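Local structure of flavin-nucleotide-binding protein (Mycobacterium smegmatis, 4YBN) at residues T20-L25 against V55-V60; T135-A140 against P208-G213. The protein binds flavin-adenine dinucleotide and heme, and is probably an oxidoreductase of the split beta-barrel type related to pyridoxamine 5'-phosphate oxidases. One frame throughout, in Å; residues are numbered along the deposited sequence.

Contact 1 of 2, residues T20-L25 against V55-V60; sequences TSRERL and VGDELV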
loop_
_atom_site.group_PDB
_atom_site.type_symbol
_atom_site.label_atom_id
_atom_site.label_comp_id
_atom_site.label_asym_id
_atom_site.label_seq_id
_atom_site.Cartn_x
_atom_site.Cartn_y
_atom_site.Cartn_z
ATOM N N THR A 20 19.080 5.466 -6.653
ATOM C CA THR A 20 19.977 5.025 -5.586
ATOM C C THR A 20 20.127 6.037 -4.437
ATOM O O THR A 20 21.007 5.904 -3.607
ATOM C CB THR A 20 21.382 4.780 -6.148
ATOM O OG1 THR A 20 21.816 5.987 -6.792
ATOM C CG2 THR A 20 21.356 3.583 -7.165
ATOM N N SER A 21 19.293 7.055 -4.379
ATOM C CA SER A 21 19.409 7.983 -3.293
ATOM C C SER A 21 18.778 7.445 -1.970
ATOM O O SER A 21 17.553 7.234 -1.876
ATOM C CB SER A 21 18.785 9.293 -3.658
ATOM O OG SER A 21 18.709 10.138 -2.509
ATOM N N ARG A 22 19.633 7.288 -0.956
ATOM C CA ARG A 22 19.210 6.923 0.380
ATOM C C ARG A 22 18.335 8.004 0.972
ATOM O O ARG A 22 17.430 7.750 1.790
ATOM C CB ARG A 22 20.459 6.693 1.254
ATOM C CG ARG A 22 20.162 6.421 2.707
ATOM C CD ARG A 22 19.341 5.154 2.928
ATOM N NE ARG A 22 18.717 5.236 4.253
ATOM C CZ ARG A 22 19.279 4.781 5.389
ATOM N NH1 ARG A 22 18.647 4.992 6.548
ATOM N NH2 ARG A 22 20.440 4.088 5.359
ATOM N N GLU A 23 18.618 9.242 0.614
ATOM C CA GLU A 23 17.802 10.312 1.104
ATOM C C GLU A 23 16.365 10.218 0.601
ATOM O O GLU A 23 15.420 10.502 1.335
ATOM C CB GLU A 23 18.449 11.635 0.762
ATOM C CG GLU A 23 17.783 12.855 1.326
ATOM C CD GLU A 23 18.366 14.129 0.705
ATOM O OE1 GLU A 23 19.477 14.033 0.137
ATOM O OE2 GLU A 23 17.714 15.208 0.728
ATOM N N ARG A 24 16.198 9.834 -0.641
ATOM C CA ARG A 24 14.842 9.627 -1.201
ATOM C C ARG A 24 14.169 8.440 -0.567
ATOM O O ARG A 24 12.976 8.454 -0.340
ATOM C CB ARG A 24 14.907 9.414 -2.716
ATOM C CG ARG A 24 15.393 10.667 -3.473
ATOM C CD ARG A 24 15.044 10.599 -4.971
ATOM N NE ARG A 24 15.414 11.832 -5.667
ATOM C CZ ARG A 24 14.601 12.865 -5.927
ATOM N NH1 ARG A 24 13.316 12.832 -5.576
ATOM N NH2 ARG A 24 15.080 13.946 -6.564
ATOM N N LEU A 25 14.946 7.402 -0.310
ATOM C CA LEU A 25 14.448 6.289 0.463
ATOM C C LEU A 25 13.898 6.657 1.824
ATOM O O LEU A 25 12.759 6.300 2.153
ATOM C CB LEU A 25 15.471 5.197 0.570
ATOM C CG LEU A 25 15.004 4.035 1.450
ATOM C CD1 LEU A 25 13.972 3.187 0.727
ATOM C CD2 LEU A 25 16.176 3.216 1.910
ATOM N N VAL A 55 13.611 3.992 12.334
ATOM C CA VAL A 55 14.335 4.511 13.514
ATOM C C VAL A 55 15.750 4.488 13.133
ATOM O O VAL A 55 16.392 3.493 13.236
ATOM C CB VAL A 55 14.025 3.713 14.749
ATOM C CG1 VAL A 55 14.763 4.227 16.001
ATOM C CG2 VAL A 55 12.518 3.756 14.975
ATOM N N GLY A 56 16.182 5.604 12.598
ATOM C CA GLY A 56 17.514 5.712 12.041
ATOM C C GLY A 56 17.751 4.848 10.821
ATOM O O GLY A 56 17.104 5.056 9.803
ATOM N N ASP A 57 18.591 3.850 10.956
ATOM C CA ASP A 57 18.901 2.941 9.899
ATOM C C ASP A 57 18.274 1.573 10.148
ATOM O O ASP A 57 18.725 0.567 9.636
ATOM C CB ASP A 57 20.400 2.810 9.708
ATOM C CG ASP A 57 21.049 4.117 9.292
ATOM O OD1 ASP A 57 20.525 4.867 8.441
ATOM O OD2 ASP A 57 22.111 4.410 9.834
ATOM N N GLU A 58 17.223 1.540 10.917
ATOM C CA GLU A 58 16.444 0.330 11.059
ATOM C C GLU A 58 14.961 0.594 10.715
ATOM O O GLU A 58 14.418 1.634 11.091
ATOM C CB GLU A 58 16.578 -0.195 12.449
ATOM C CG GLU A 58 17.808 -1.075 12.596
ATOM C CD GLU A 58 18.097 -1.392 14.016
ATOM O OE1 GLU A 58 17.996 -0.429 14.840
ATOM O OE2 GLU A 58 18.364 -2.587 14.318
ATOM N N LEU A 59 14.330 -0.370 10.043
ATOM C CA LEU A 59 12.855 -0.441 9.915
ATOM C C LEU A 59 12.267 -1.315 10.975
ATOM O O LEU A 59 12.582 -2.512 11.129
ATOM C CB LEU A 59 12.573 -0.976 8.529
ATOM C CG LEU A 59 11.203 -0.945 7.903
ATOM C CD1 LEU A 59 11.339 -0.979 6.380
ATOM C CD2 LEU A 59 10.366 -2.082 8.422
ATOM N N VAL A 60 11.421 -0.728 11.784
ATOM C CA VAL A 60 10.947 -1.371 12.984
ATOM C C VAL A 60 9.459 -1.655 12.952
ATOM O O VAL A 60 8.693 -0.768 12.598
ATOM C CB VAL A 60 11.257 -0.461 14.198
ATOM C CG1 VAL A 60 10.841 -1.124 15.487
ATOM C CG2 VAL A 60 12.748 -0.106 14.197
#

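Contact 2 of 2, residues T135-A140 against P208-G213; sequences TAELRA and PPSVRG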
loop_
_atom_site.group_PDB
_atom_site.type_symbol
_atom_site.label_atom_id
_atom_site.label_comp_id
_atom_site.label_asym_id
_atom_site.label_seq_id
_atom_site.Cartn_x
_atom_site.Cartn_y
_atom_site.Cartn_z
ATOM N N THR A 135 4.724 10.161 22.748
ATOM C CA THR A 135 5.302 9.455 23.864
ATOM C C THR A 135 5.398 10.393 25.066
ATOM O O THR A 135 5.192 9.968 26.182
ATOM C CB THR A 135 6.677 8.877 23.485
ATOM O OG1 THR A 135 6.479 7.730 22.639
ATOM C CG2 THR A 135 7.442 8.432 24.661
ATOM N N ALA A 136 5.719 11.650 24.836
ATOM C CA ALA A 136 5.926 12.546 25.956
ATOM C C ALA A 136 4.590 12.801 26.630
ATOM O O ALA A 136 4.570 13.192 27.769
ATOM C CB ALA A 136 6.535 13.847 25.465
ATOM N N GLU A 137 3.473 12.596 25.932
ATOM C CA GLU A 137 2.124 12.795 26.528
ATOM C C GLU A 137 1.538 11.606 27.282
ATOM O O GLU A 137 0.572 11.749 27.988
ATOM C CB GLU A 137 1.117 13.243 25.471
ATOM C CG GLU A 137 1.519 14.540 24.702
ATOM C CD GLU A 137 0.778 14.744 23.370
ATOM O OE1 GLU A 137 -0.007 13.832 22.973
ATOM O OE2 GLU A 137 1.006 15.807 22.716
ATOM N N LEU A 138 2.077 10.415 27.093
ATOM C CA LEU A 138 1.497 9.235 27.658
ATOM C C LEU A 138 2.322 8.741 28.865
ATOM O O LEU A 138 3.520 8.946 28.948
ATOM C CB LEU A 138 1.520 8.112 26.611
ATOM C CG LEU A 138 0.891 8.309 25.254
ATOM C CD1 LEU A 138 1.452 7.345 24.243
ATOM C CD2 LEU A 138 -0.582 8.054 25.361
ATOM N N ARG A 139 1.672 8.025 29.746
ATOM C CA ARG A 139 2.362 7.134 30.683
ATOM C C ARG A 139 3.311 6.134 29.994
ATOM O O ARG A 139 3.128 5.768 28.819
ATOM C CB ARG A 139 1.380 6.324 31.519
ATOM C CG ARG A 139 0.622 5.209 30.840
ATOM C CD ARG A 139 -0.092 4.331 31.848
ATOM N NE ARG A 139 -0.994 3.334 31.234
ATOM C CZ ARG A 139 -0.601 2.247 30.553
ATOM N NH1 ARG A 139 0.667 1.981 30.319
ATOM N NH2 ARG A 139 -1.496 1.461 30.007
ATOM N N ALA A 140 4.338 5.744 30.742
ATOM C CA ALA A 140 5.254 4.668 30.371
ATOM C C ALA A 140 4.445 3.401 30.198
ATOM O O ALA A 140 3.505 3.139 30.937
ATOM C CB ALA A 140 6.285 4.442 31.472
ATOM N N PRO A 208 -4.680 16.685 22.237
ATOM C CA PRO A 208 -3.304 16.801 22.586
ATOM C C PRO A 208 -2.463 17.400 21.488
ATOM O O PRO A 208 -2.829 17.371 20.314
ATOM C CB PRO A 208 -2.859 15.356 22.871
ATOM C CG PRO A 208 -4.015 14.471 22.739
ATOM C CD PRO A 208 -5.161 15.287 22.155
ATOM N N PRO A 209 -1.328 18.026 21.852
ATOM C CA PRO A 209 -0.576 18.732 20.805
ATOM C C PRO A 209 -0.146 17.840 19.701
ATOM O O PRO A 209 -0.195 18.230 18.548
ATOM C CB PRO A 209 0.664 19.245 21.553
ATOM C CG PRO A 209 0.134 19.482 22.915
ATOM C CD PRO A 209 -0.810 18.338 23.196
ATOM N N SER A 210 0.229 16.611 20.044
ATOM C CA SER A 210 0.658 15.672 19.042
ATOM C C SER A 210 -0.429 15.408 18.043
ATOM O O SER A 210 -0.167 15.248 16.854
ATOM C CB SER A 210 1.068 14.347 19.676
ATOM O OG SER A 210 0.001 13.662 20.300
ATOM N N VAL A 211 -1.665 15.372 18.512
ATOM C CA VAL A 211 -2.717 15.054 17.598
ATOM C C VAL A 211 -3.037 16.304 16.792
ATOM O O VAL A 211 -3.448 16.190 15.648
ATOM C CB VAL A 211 -3.961 14.598 18.312
ATOM C CG1 VAL A 211 -5.139 14.472 17.362
ATOM C CG2 VAL A 211 -3.701 13.277 18.973
ATOM N N ARG A 212 -2.820 17.491 17.355
ATOM C CA ARG A 212 -3.036 18.740 16.616
ATOM C C ARG A 212 -2.130 18.829 15.410
ATOM O O ARG A 212 -2.542 19.312 14.359
ATOM C CB ARG A 212 -2.808 19.971 17.514
ATOM C CG ARG A 212 -3.652 19.939 18.761
ATOM C CD ARG A 212 -3.820 21.291 19.428
ATOM N NE ARG A 212 -2.537 21.858 19.825
ATOM C CZ ARG A 212 -2.153 22.019 21.084
ATOM N NH1 ARG A 212 -2.945 21.643 22.086
ATOM N NH2 ARG A 212 -0.960 22.539 21.345
ATOM N N GLY A 213 -0.931 18.276 15.540
ATOM C CA GLY A 213 0.013 18.056 14.422
ATOM C C GLY A 213 -0.379 17.125 13.296
ATOM O O GLY A 213 0.158 17.218 12.161
#

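Contact 1 of 2, residues T20-L25 against V55-V60
R22, in the first turn of helix 22-29, reaches D57 in the tight turn of a beta hairpin, and this charged pair carries most of the contact. Just ahead of it, S21 is the N-cap of the helix: its OG accepts a hydrogen bond from R24 N (3.1 Å), while its carbonyl oxygen receives L25 N, so the first turn is closed by both bonds where R22 departs. R22 sends its CG anti to the backbone N (chi1 175°), and the chain then bends at chi2 and directs the guanidinium across to the hairpin, bridging a CA-CA separation of 10.3 Å between R22 and D57. The guanidinium comes in at a slant and uses a single carboxylate oxygen, D57 OD1, which is tilted out of the guanidinium plane. R22 NH1 donates to D57 OD1 at 2.7 Å, entering on the anti lone pair; with an N-H...O angle of 141° the bond is short but bent. R22 NH2 adds a weak bond to D57 OD1 at 3.2 Å. Because guanidinium and carboxylate planes stand 76° apart, this is a forked grip on one oxygen and not the coplanar two-oxygen pairing often seen between arginine and carboxylates. G56 O lies in the guanidinium plane, 3.6 Å from R22 NH1, too long to count as a bond; it accepts instead from R54. The hairpin turn V55-E58 is type II', with G56 at the positive-phi corner and D57 following; V55 and E58 exchange both backbone bonds. On the helix side, R22 NE pairs with D26, and L25 packs inward on W161 and A105. The guanidinium is thus shared between two acidic side chains, which limits its rotation and probably offsets its positive charge, tying the helix start to the hairpin at the protein surface.

Contact 2 of 2, residues T135-A140 against P208-G213
E137 OE1 has two polar partners: S210 OG donates to it at 2.7 Å, and R134, one helical turn earlier, forms a salt bridge with the same oxygen. The other carboxylate oxygen takes a backbone proton, S210 N donating to E137 OE2 at 2.9 Å along a fairly straight path (155°) and on the syn lone pair. One residue therefore offers both its N-H and its hydroxyl, one to each oxygen, and holds the carboxylate at two points. The hydroxyl bond is less regular, since OG stands 30° out of the carboxylate plane. S210 can make both because its chi1 of 65° sets OG between the backbone N and the carbonyl carbon, on the same side as the N-H. Two proline rings flank the site: P208 CB lies 3.2 Å from E137 OE1, and P209 CD lies 3.2 Å from E137 OE2. P208 is the N-cap of helix 209-212, and P209 has no N-H to give, so S210 supplies the first amide proton of the helix proper. Beyond the contact, P208 and V211 pack on W182 of the second subunit, and R139 pairs with E145 of its own chain and with D176 of the second subunit. A carboxylate seated at the start of a short helix, beside R134, would be favoured in its charged form by both the arginine and the helix end, and its bonds join helix 134-137 to the late helix 209-212.

In the fold
Contact 1 closes before contact 2 opens along the chain, and their centres lie 25 Å apart, with nearest atoms about 11 Å from each other and no touch. Contact 1 joins the first helix to the hairpin between strands 44-55 and 58-64 of the antiparallel sheet. Its centre lies about 11 Å from the chain centre, that of contact 2 about 22 Å. Helix 116-130 is common to both, touching V55 and V60 of contact 1 and T135 and A140 of contact 2. Contact 1 stays within one chain, whereas contact 2 adjoins the second subunit, so the former ties the barrel's own elements together and the latter fastens the C-terminal region near the dimer interface.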